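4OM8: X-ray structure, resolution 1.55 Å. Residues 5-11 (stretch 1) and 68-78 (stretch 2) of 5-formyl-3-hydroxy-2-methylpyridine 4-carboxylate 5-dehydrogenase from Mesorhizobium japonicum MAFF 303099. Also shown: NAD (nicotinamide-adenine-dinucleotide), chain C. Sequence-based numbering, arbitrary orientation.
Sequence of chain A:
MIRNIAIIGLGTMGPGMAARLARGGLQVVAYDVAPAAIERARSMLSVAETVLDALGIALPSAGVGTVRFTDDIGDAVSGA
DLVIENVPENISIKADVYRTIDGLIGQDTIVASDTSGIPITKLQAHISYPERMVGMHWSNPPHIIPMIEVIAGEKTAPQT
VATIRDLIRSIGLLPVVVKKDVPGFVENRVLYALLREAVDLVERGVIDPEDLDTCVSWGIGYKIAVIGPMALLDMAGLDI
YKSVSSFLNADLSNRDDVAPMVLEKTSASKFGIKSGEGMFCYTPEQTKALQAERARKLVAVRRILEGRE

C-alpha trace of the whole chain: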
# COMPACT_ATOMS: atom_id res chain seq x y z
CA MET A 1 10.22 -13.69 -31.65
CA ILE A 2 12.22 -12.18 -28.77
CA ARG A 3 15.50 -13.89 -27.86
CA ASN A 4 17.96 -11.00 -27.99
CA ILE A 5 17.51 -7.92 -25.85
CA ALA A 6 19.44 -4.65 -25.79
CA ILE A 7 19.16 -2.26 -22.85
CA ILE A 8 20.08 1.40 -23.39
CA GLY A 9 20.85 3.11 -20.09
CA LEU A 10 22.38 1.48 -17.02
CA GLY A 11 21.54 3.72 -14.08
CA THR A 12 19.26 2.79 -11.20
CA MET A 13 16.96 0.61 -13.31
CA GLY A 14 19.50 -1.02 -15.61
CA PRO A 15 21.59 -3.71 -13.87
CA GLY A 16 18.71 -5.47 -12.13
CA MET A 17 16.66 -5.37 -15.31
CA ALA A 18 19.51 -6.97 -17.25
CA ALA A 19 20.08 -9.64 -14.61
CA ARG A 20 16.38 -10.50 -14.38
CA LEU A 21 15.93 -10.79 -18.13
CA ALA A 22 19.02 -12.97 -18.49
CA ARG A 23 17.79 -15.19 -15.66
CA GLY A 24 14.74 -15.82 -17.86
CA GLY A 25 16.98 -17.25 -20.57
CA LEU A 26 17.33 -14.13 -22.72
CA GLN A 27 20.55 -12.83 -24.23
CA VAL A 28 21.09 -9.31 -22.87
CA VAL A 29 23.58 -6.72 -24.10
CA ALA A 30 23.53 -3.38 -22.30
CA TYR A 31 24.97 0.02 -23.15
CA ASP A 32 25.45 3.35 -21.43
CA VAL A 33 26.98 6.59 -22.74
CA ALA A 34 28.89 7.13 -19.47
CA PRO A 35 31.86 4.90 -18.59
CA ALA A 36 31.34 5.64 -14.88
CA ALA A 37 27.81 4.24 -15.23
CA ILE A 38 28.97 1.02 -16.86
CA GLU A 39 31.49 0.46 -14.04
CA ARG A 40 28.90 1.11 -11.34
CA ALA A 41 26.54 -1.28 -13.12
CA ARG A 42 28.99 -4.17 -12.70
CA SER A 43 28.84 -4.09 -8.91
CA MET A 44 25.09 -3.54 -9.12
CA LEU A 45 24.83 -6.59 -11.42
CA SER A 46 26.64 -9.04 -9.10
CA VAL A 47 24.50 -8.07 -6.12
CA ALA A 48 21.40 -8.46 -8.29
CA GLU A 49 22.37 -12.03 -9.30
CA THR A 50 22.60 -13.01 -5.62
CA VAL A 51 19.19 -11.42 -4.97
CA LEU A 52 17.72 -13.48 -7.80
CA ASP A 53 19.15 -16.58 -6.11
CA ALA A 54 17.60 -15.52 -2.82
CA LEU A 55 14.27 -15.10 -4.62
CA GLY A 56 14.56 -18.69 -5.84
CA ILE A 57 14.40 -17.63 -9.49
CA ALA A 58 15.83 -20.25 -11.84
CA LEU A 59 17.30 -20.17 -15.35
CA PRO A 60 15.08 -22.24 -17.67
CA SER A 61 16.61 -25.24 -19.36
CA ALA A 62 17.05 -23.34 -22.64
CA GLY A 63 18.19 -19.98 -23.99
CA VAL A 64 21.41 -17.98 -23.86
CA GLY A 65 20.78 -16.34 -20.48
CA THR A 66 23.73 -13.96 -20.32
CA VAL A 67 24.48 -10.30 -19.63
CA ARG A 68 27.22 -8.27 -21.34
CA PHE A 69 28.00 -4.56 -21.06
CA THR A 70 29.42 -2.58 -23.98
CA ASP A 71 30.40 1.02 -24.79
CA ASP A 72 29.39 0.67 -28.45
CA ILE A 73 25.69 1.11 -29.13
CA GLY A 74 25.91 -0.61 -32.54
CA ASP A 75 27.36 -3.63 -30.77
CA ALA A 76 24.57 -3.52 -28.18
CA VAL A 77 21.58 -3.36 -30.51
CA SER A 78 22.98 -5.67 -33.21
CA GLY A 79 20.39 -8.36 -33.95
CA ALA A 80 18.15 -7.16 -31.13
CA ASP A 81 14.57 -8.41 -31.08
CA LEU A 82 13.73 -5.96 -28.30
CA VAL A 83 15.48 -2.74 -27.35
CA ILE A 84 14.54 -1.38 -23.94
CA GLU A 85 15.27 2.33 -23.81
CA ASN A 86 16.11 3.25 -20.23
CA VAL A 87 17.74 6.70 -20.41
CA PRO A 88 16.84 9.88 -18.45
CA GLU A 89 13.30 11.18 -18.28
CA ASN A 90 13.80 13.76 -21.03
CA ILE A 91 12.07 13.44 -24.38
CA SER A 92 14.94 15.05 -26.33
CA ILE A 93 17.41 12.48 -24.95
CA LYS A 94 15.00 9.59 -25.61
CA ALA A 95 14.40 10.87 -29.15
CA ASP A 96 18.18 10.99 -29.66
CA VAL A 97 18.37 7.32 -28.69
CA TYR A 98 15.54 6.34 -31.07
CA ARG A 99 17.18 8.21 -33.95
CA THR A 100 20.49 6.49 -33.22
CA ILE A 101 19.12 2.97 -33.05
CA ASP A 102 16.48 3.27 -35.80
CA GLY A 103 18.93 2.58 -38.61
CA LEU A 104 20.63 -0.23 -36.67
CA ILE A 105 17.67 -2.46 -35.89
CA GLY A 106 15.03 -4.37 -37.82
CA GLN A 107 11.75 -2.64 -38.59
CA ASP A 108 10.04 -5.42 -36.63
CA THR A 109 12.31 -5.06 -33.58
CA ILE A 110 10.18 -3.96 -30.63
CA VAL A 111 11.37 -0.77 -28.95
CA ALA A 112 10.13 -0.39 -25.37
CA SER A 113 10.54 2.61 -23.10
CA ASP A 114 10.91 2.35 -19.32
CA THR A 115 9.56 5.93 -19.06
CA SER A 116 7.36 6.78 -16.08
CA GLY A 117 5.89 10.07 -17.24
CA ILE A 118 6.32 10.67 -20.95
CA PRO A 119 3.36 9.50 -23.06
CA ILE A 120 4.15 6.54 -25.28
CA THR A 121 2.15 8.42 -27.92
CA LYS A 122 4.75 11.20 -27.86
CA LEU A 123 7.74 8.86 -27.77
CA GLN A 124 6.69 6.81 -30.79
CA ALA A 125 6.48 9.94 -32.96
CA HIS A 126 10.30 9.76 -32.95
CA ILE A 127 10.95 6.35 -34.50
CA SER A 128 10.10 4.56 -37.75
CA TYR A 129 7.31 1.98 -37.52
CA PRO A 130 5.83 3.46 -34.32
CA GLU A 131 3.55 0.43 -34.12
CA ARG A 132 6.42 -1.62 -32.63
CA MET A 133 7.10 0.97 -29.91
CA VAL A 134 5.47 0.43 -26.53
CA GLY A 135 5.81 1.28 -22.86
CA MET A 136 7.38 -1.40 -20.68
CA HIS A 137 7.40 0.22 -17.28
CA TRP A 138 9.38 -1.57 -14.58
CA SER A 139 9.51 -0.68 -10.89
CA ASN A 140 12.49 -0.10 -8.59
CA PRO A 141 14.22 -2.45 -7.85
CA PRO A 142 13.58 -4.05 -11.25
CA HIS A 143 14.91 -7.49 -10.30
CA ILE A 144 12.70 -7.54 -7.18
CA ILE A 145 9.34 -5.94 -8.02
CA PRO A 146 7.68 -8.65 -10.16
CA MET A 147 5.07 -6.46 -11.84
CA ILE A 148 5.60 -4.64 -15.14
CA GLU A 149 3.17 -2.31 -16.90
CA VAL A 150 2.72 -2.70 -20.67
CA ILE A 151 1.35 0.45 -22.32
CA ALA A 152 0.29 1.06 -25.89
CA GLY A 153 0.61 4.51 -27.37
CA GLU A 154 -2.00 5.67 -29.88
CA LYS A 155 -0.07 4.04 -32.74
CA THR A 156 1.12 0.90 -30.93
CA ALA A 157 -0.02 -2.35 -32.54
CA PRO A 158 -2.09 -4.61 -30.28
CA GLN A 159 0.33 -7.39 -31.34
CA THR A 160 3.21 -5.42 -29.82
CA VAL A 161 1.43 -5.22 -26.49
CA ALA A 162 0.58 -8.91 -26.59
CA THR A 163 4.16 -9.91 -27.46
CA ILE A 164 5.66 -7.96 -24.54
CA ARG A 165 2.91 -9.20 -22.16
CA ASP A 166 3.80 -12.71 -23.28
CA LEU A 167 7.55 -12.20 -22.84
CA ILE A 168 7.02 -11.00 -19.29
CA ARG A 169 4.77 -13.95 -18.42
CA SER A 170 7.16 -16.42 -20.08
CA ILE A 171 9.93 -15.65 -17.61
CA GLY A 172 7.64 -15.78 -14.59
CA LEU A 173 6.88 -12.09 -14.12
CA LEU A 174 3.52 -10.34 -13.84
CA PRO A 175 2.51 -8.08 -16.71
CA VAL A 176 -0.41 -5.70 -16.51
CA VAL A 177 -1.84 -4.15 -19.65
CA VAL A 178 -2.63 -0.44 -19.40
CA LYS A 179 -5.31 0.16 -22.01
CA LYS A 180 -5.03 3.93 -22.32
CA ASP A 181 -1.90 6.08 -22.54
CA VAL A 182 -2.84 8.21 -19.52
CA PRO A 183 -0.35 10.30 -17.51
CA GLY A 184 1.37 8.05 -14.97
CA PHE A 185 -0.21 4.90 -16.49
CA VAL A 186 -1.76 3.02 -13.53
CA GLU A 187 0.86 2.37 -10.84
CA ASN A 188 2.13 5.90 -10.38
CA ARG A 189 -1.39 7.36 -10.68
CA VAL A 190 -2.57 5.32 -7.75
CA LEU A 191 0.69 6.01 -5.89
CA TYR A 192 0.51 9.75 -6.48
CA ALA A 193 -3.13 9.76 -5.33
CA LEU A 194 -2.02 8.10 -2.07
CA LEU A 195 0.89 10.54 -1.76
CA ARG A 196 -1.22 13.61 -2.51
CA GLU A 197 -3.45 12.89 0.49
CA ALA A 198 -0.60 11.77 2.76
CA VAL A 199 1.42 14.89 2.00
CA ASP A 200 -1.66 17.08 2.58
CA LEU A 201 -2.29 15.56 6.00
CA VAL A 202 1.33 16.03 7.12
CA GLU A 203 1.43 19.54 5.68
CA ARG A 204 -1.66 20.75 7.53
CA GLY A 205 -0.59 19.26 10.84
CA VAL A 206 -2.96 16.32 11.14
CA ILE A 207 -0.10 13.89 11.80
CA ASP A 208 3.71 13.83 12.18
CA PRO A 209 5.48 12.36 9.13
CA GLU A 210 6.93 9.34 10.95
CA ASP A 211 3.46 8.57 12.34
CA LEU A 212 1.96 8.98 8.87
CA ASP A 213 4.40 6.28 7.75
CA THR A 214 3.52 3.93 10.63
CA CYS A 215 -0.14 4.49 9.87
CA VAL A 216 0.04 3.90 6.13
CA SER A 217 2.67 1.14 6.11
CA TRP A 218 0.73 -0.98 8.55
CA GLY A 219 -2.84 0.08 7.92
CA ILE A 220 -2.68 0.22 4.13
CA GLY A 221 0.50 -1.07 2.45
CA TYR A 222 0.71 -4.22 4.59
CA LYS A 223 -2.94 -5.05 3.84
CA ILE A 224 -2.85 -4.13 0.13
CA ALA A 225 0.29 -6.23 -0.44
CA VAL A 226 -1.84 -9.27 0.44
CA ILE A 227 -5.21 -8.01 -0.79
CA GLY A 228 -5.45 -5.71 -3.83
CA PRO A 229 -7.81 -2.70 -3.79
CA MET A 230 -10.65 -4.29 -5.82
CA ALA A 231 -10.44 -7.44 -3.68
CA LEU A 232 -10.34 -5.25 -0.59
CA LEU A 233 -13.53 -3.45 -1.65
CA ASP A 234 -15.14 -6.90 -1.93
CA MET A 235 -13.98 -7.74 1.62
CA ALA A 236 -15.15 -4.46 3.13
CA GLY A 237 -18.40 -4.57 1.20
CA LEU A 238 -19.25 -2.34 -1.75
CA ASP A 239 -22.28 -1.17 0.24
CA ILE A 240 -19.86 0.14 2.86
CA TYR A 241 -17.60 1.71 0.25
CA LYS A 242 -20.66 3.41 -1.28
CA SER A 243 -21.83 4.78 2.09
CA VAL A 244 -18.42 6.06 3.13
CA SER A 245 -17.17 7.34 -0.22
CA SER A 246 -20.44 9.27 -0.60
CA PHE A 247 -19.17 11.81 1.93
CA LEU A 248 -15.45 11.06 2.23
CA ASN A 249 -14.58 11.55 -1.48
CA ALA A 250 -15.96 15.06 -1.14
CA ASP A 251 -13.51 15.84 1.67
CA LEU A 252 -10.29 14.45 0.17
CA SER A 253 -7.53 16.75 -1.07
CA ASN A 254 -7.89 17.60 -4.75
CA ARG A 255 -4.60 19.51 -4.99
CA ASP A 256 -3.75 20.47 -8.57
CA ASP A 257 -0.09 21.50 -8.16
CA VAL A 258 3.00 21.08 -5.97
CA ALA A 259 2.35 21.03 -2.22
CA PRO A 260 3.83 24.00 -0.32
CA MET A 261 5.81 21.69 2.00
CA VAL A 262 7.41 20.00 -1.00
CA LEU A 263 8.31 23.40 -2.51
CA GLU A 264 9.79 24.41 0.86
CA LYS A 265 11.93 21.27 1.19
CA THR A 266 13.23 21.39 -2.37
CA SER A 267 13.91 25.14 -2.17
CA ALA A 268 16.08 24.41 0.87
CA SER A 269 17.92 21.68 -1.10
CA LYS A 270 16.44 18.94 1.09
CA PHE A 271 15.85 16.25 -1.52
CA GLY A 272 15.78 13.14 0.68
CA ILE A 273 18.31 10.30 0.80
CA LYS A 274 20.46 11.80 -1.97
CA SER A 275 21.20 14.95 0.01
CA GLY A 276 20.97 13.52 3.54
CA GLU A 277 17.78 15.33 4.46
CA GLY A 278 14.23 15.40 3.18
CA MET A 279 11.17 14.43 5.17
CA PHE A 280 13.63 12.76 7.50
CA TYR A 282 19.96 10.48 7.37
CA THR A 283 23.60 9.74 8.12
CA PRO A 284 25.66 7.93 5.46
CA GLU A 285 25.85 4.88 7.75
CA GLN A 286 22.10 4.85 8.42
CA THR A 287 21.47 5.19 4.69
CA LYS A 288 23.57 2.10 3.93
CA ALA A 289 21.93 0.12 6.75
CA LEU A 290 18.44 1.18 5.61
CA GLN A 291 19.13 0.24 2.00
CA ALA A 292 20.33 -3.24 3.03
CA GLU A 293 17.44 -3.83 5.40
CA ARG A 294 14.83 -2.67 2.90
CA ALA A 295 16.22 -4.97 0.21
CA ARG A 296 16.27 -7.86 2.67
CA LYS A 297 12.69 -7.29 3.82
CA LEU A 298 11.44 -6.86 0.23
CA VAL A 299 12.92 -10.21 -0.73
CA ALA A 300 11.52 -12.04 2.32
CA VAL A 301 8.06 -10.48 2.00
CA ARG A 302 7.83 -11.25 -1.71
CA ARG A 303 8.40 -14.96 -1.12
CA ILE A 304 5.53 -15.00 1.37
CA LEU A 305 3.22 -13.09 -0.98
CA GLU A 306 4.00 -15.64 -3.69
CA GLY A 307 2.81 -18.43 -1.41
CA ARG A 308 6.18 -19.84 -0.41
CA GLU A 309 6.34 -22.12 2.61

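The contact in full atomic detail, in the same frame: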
# COMPACT_ATOMS: atom_id res chain seq x y z
N ILE A 5 17.95 -9.18 -26.41
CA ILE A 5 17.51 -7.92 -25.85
C ILE A 5 18.70 -6.97 -25.71
O ILE A 5 19.78 -7.38 -25.28
CB ILE A 5 16.84 -8.13 -24.49
CG1 ILE A 5 15.61 -9.04 -24.68
CG2 ILE A 5 16.46 -6.78 -23.86
CD1 ILE A 5 14.87 -9.38 -23.39
N ALA A 6 18.49 -5.72 -26.09
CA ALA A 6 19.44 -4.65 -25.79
C ALA A 6 18.80 -3.72 -24.78
O ALA A 6 17.63 -3.38 -24.92
CB ALA A 6 19.84 -3.89 -27.05
N ILE A 7 19.57 -3.31 -23.79
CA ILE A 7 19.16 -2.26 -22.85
C ILE A 7 20.04 -1.03 -23.05
O ILE A 7 21.27 -1.12 -23.05
CB ILE A 7 19.24 -2.75 -21.39
CG1 ILE A 7 18.27 -3.91 -21.18
CG2 ILE A 7 18.92 -1.60 -20.43
CD1 ILE A 7 18.44 -4.66 -19.88
N ILE A 8 19.38 0.12 -23.24
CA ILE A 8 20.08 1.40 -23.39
C ILE A 8 19.87 2.25 -22.14
O ILE A 8 18.77 2.77 -21.90
CB ILE A 8 19.57 2.17 -24.62
CG1 ILE A 8 19.55 1.26 -25.85
CG2 ILE A 8 20.37 3.46 -24.83
CD1 ILE A 8 20.90 0.61 -26.19
N GLY A 9 20.91 2.34 -21.33
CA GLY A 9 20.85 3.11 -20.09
C GLY A 9 20.98 2.17 -18.91
O GLY A 9 20.14 1.28 -18.73
N LEU A 10 22.04 2.37 -18.12
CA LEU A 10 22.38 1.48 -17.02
C LEU A 10 22.49 2.17 -15.67
O LEU A 10 23.42 1.90 -14.90
CB LEU A 10 23.71 0.77 -17.30
CG LEU A 10 23.72 -0.35 -18.32
CD1 LEU A 10 25.16 -0.79 -18.59
CD2 LEU A 10 22.89 -1.52 -17.80
N GLY A 11 21.57 3.06 -15.38
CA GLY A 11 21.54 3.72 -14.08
C GLY A 11 20.82 2.85 -13.08
O GLY A 11 20.99 1.63 -13.08
N ARG A 68 25.96 -8.91 -20.97
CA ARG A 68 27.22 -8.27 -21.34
C ARG A 68 27.03 -6.77 -21.45
O ARG A 68 26.02 -6.32 -21.98
CB ARG A 68 27.74 -8.84 -22.67
CG ARG A 68 29.02 -8.18 -23.15
CD ARG A 68 29.61 -8.93 -24.35
NE ARG A 68 28.78 -8.91 -25.56
CZ ARG A 68 28.81 -7.93 -26.46
NH1 ARG A 68 29.60 -6.88 -26.27
NH2 ARG A 68 28.05 -7.99 -27.55
N PHE A 69 27.99 -6.01 -20.93
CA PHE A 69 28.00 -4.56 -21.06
C PHE A 69 28.96 -4.13 -22.17
O PHE A 69 30.05 -4.70 -22.32
CB PHE A 69 28.42 -3.87 -19.75
CG PHE A 69 27.47 -4.08 -18.60
CD1 PHE A 69 26.16 -4.46 -18.82
CD2 PHE A 69 27.89 -3.87 -17.30
CE1 PHE A 69 25.28 -4.64 -17.77
CE2 PHE A 69 27.02 -4.06 -16.24
CZ PHE A 69 25.72 -4.44 -16.48
N THR A 70 28.58 -3.10 -22.91
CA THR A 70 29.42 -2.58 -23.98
C THR A 70 29.33 -1.06 -24.06
O THR A 70 28.33 -0.46 -23.64
CB THR A 70 29.05 -3.21 -25.35
OG1 THR A 70 29.96 -2.75 -26.36
CG2 THR A 70 27.62 -2.85 -25.75
N ASP A 71 30.38 -0.43 -24.60
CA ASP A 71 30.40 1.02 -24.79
C ASP A 71 30.15 1.41 -26.25
O ASP A 71 30.37 2.56 -26.65
CB ASP A 71 31.73 1.62 -24.30
CG ASP A 71 32.90 1.26 -25.21
OD1 ASP A 71 32.84 0.23 -25.92
OD2 ASP A 71 33.90 2.02 -25.21
N ASP A 72 29.68 0.44 -27.04
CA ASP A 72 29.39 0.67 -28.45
C ASP A 72 27.93 0.34 -28.71
O ASP A 72 27.52 -0.81 -28.59
CB ASP A 72 30.30 -0.19 -29.33
CG ASP A 72 30.16 0.15 -30.79
OD1 ASP A 72 29.17 -0.27 -31.41
OD2 ASP A 72 31.05 0.85 -31.32
N ILE A 73 27.13 1.36 -29.03
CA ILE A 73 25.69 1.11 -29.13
C ILE A 73 25.34 0.21 -30.33
O ILE A 73 24.37 -0.55 -30.27
CB ILE A 73 24.90 2.44 -29.17
CG1 ILE A 73 23.41 2.19 -28.89
CG2 ILE A 73 25.13 3.17 -30.48
CD1 ILE A 73 22.63 3.45 -28.62
N GLY A 74 26.13 0.26 -31.40
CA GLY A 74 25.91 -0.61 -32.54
C GLY A 74 26.09 -2.07 -32.15
O GLY A 74 25.33 -2.95 -32.56
N ASP A 75 27.12 -2.32 -31.34
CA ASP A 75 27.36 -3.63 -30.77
C ASP A 75 26.13 -4.06 -29.95
O ASP A 75 25.57 -5.13 -30.15
CB ASP A 75 28.64 -3.59 -29.94
CG ASP A 75 28.92 -4.86 -29.18
OD1 ASP A 75 28.34 -5.91 -29.50
OD2 ASP A 75 29.77 -4.80 -28.27
N ALA A 76 25.69 -3.18 -29.05
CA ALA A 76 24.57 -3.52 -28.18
C ALA A 76 23.29 -3.89 -28.92
O ALA A 76 22.65 -4.88 -28.58
CB ALA A 76 24.28 -2.37 -27.22
N VAL A 77 22.89 -3.10 -29.91
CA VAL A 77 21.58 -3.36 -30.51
C VAL A 77 21.64 -4.31 -31.71
O VAL A 77 20.60 -4.64 -32.27
CB VAL A 77 20.86 -2.04 -30.95
CG1 VAL A 77 20.75 -1.08 -29.77
CG2 VAL A 77 21.56 -1.36 -32.14
N SER A 78 22.84 -4.77 -32.07
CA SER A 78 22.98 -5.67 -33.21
C SER A 78 22.13 -6.93 -33.04
O SER A 78 22.26 -7.64 -32.04
CB SER A 78 24.46 -6.06 -33.40
OG SER A 78 24.62 -6.89 -34.54
PA NAD C . 19.23 7.10 -14.07
O1A NAD C . 19.43 8.60 -14.15
O2A NAD C . 19.60 6.34 -12.80
O5B NAD C . 20.03 6.43 -15.29
C5B NAD C . 19.99 6.98 -16.61
C4B NAD C . 21.18 6.42 -17.38
O4B NAD C . 21.06 6.75 -18.76
C3B NAD C . 22.50 7.02 -16.88
O3B NAD C . 23.40 5.98 -16.49
C2B NAD C . 23.01 7.81 -18.07
O2B NAD C . 24.44 7.85 -18.19
C1B NAD C . 22.38 7.06 -19.23
N9A NAD C . 22.27 7.80 -20.50
C8A NAD C . 22.04 9.11 -20.68
N7A NAD C . 21.99 9.40 -22.00
C5A NAD C . 22.18 8.26 -22.69
C6A NAD C . 22.24 7.86 -24.10
N6A NAD C . 22.08 8.76 -25.10
N1A NAD C . 22.47 6.55 -24.37
C2A NAD C . 22.63 5.64 -23.40
N3A NAD C . 22.59 5.94 -22.09
C4A NAD C . 22.37 7.21 -21.69
O3 NAD C . 17.71 6.81 -14.52
PN NAD C . 16.76 5.62 -14.02
O1N NAD C . 16.23 5.94 -12.63
O2N NAD C . 17.39 4.26 -14.25
O5D NAD C . 15.52 5.76 -15.03
C5D NAD C . 15.67 5.53 -16.43
C4D NAD C . 14.28 5.59 -17.06
O4D NAD C . 13.45 4.66 -16.36
C3D NAD C . 13.62 6.95 -16.89
O3D NAD C . 12.74 7.13 -18.00
C2D NAD C . 12.78 6.79 -15.63
O2D NAD C . 11.63 7.64 -15.65
C1D NAD C . 12.36 5.34 -15.73
N1N NAD C . 12.06 4.69 -14.44
C2N NAD C . 12.70 5.02 -13.29
C3N NAD C . 12.39 4.36 -12.11
C7N NAD C . 13.03 4.71 -10.79
O7N NAD C . 14.15 5.19 -10.72
N7N NAD C . 12.31 4.48 -9.69
C4N NAD C . 11.43 3.35 -12.11
C5N NAD C . 10.80 3.03 -13.30
C6N NAD C . 11.15 3.71 -14.46

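The two stretches meet mainly through apolar side chains, with one methyl also against helix backbone; no hydrogen bond crosses between them, and about 278 Å² of surface, summed over both sides, is buried where they touch. Strand 5-8 runs at 142° to helix 73-77, closer to antiparallel than to perpendicular, and the axes approach to 8.3 Å. As stretch 1 advances from Ala6 to Leu10, its partners therefore move backward through stretch 2, from Val77 to Ile73 to Phe69.

Ile5, in a strand already under way before stretch 1, has its CA-to-CB bond pointing away from stretch 2, and Ile7 repeats this two residues on; the alternation of an extended strand commits both to the other side, where they are buried but do not touch stretch 2. Ala6 points toward the helix and marks the tightest approach, its CA lying 5.3 Å from Val77 CA. Its methyl packs on backbone as much as on side chain: Ala6 CB is 3.3 Å from Ala76 O, 3.9 Å from Val77 CA and 4.0 Å from Val77 CG1. A side chain of one carbon suits so close a pass, and Ala76, which likewise points toward the strand, is equally small.

By Ile8 the backbones have separated, with 8.0 Å between Ile8 CA and Ile73 CA, and a longer side chain fills the wider gap. Its CA-to-CB bond points sideways, but chi1 and chi2 are both m and bring the end of the chain nearer to the helix. Ile8 CD1 lies 4.0 Å from Ile73 CG1 and also 4.0 Å from Val77 CG1, bridging two residues one helical turn apart. The other branch meets the cofactor, Ile8 CG2 lying 3.5 Å from NAD C2A of the adenine, so this one isoleucine serves both the helix contact and the dinucleotide site.

Gly9 leaves the strand at phi/psi 114/118, where a CB would be jammed against the carbonyl oxygen of Ile8; the backbone itself calls for glycine. Leu10 turns back toward stretch 2 and, in the mt rotamer, sets a methyl over one face of the Phe69 ring. Leu10 CD1 is 3.8 Å from Phe69 CD1 and 3.9 Å from the ring centroid, only 14° off the ring normal, a CH-pi contact. Phe69 starts sideways, but its ring reaches in to cover the leucine. Gly11 closes the stretch against NAD, its CA 3.3 Å from NAD O5B; a CB here would clash with that oxygen.

Polar bonds within stretch 2 brace the segment that carries these apolar groups. Arg68 NH1 donates to Asp75 OD2 and Arg68 NH2 to Asp75 OD1, both at 2.9 Å, in a salt bridge linking strand to helix. Thr70 OG1 donates to Asp75 OD2 at 2.8 Å, while Asp72 caps the helix by accepting from Asp75 N at its OD1, 2.9 Å away.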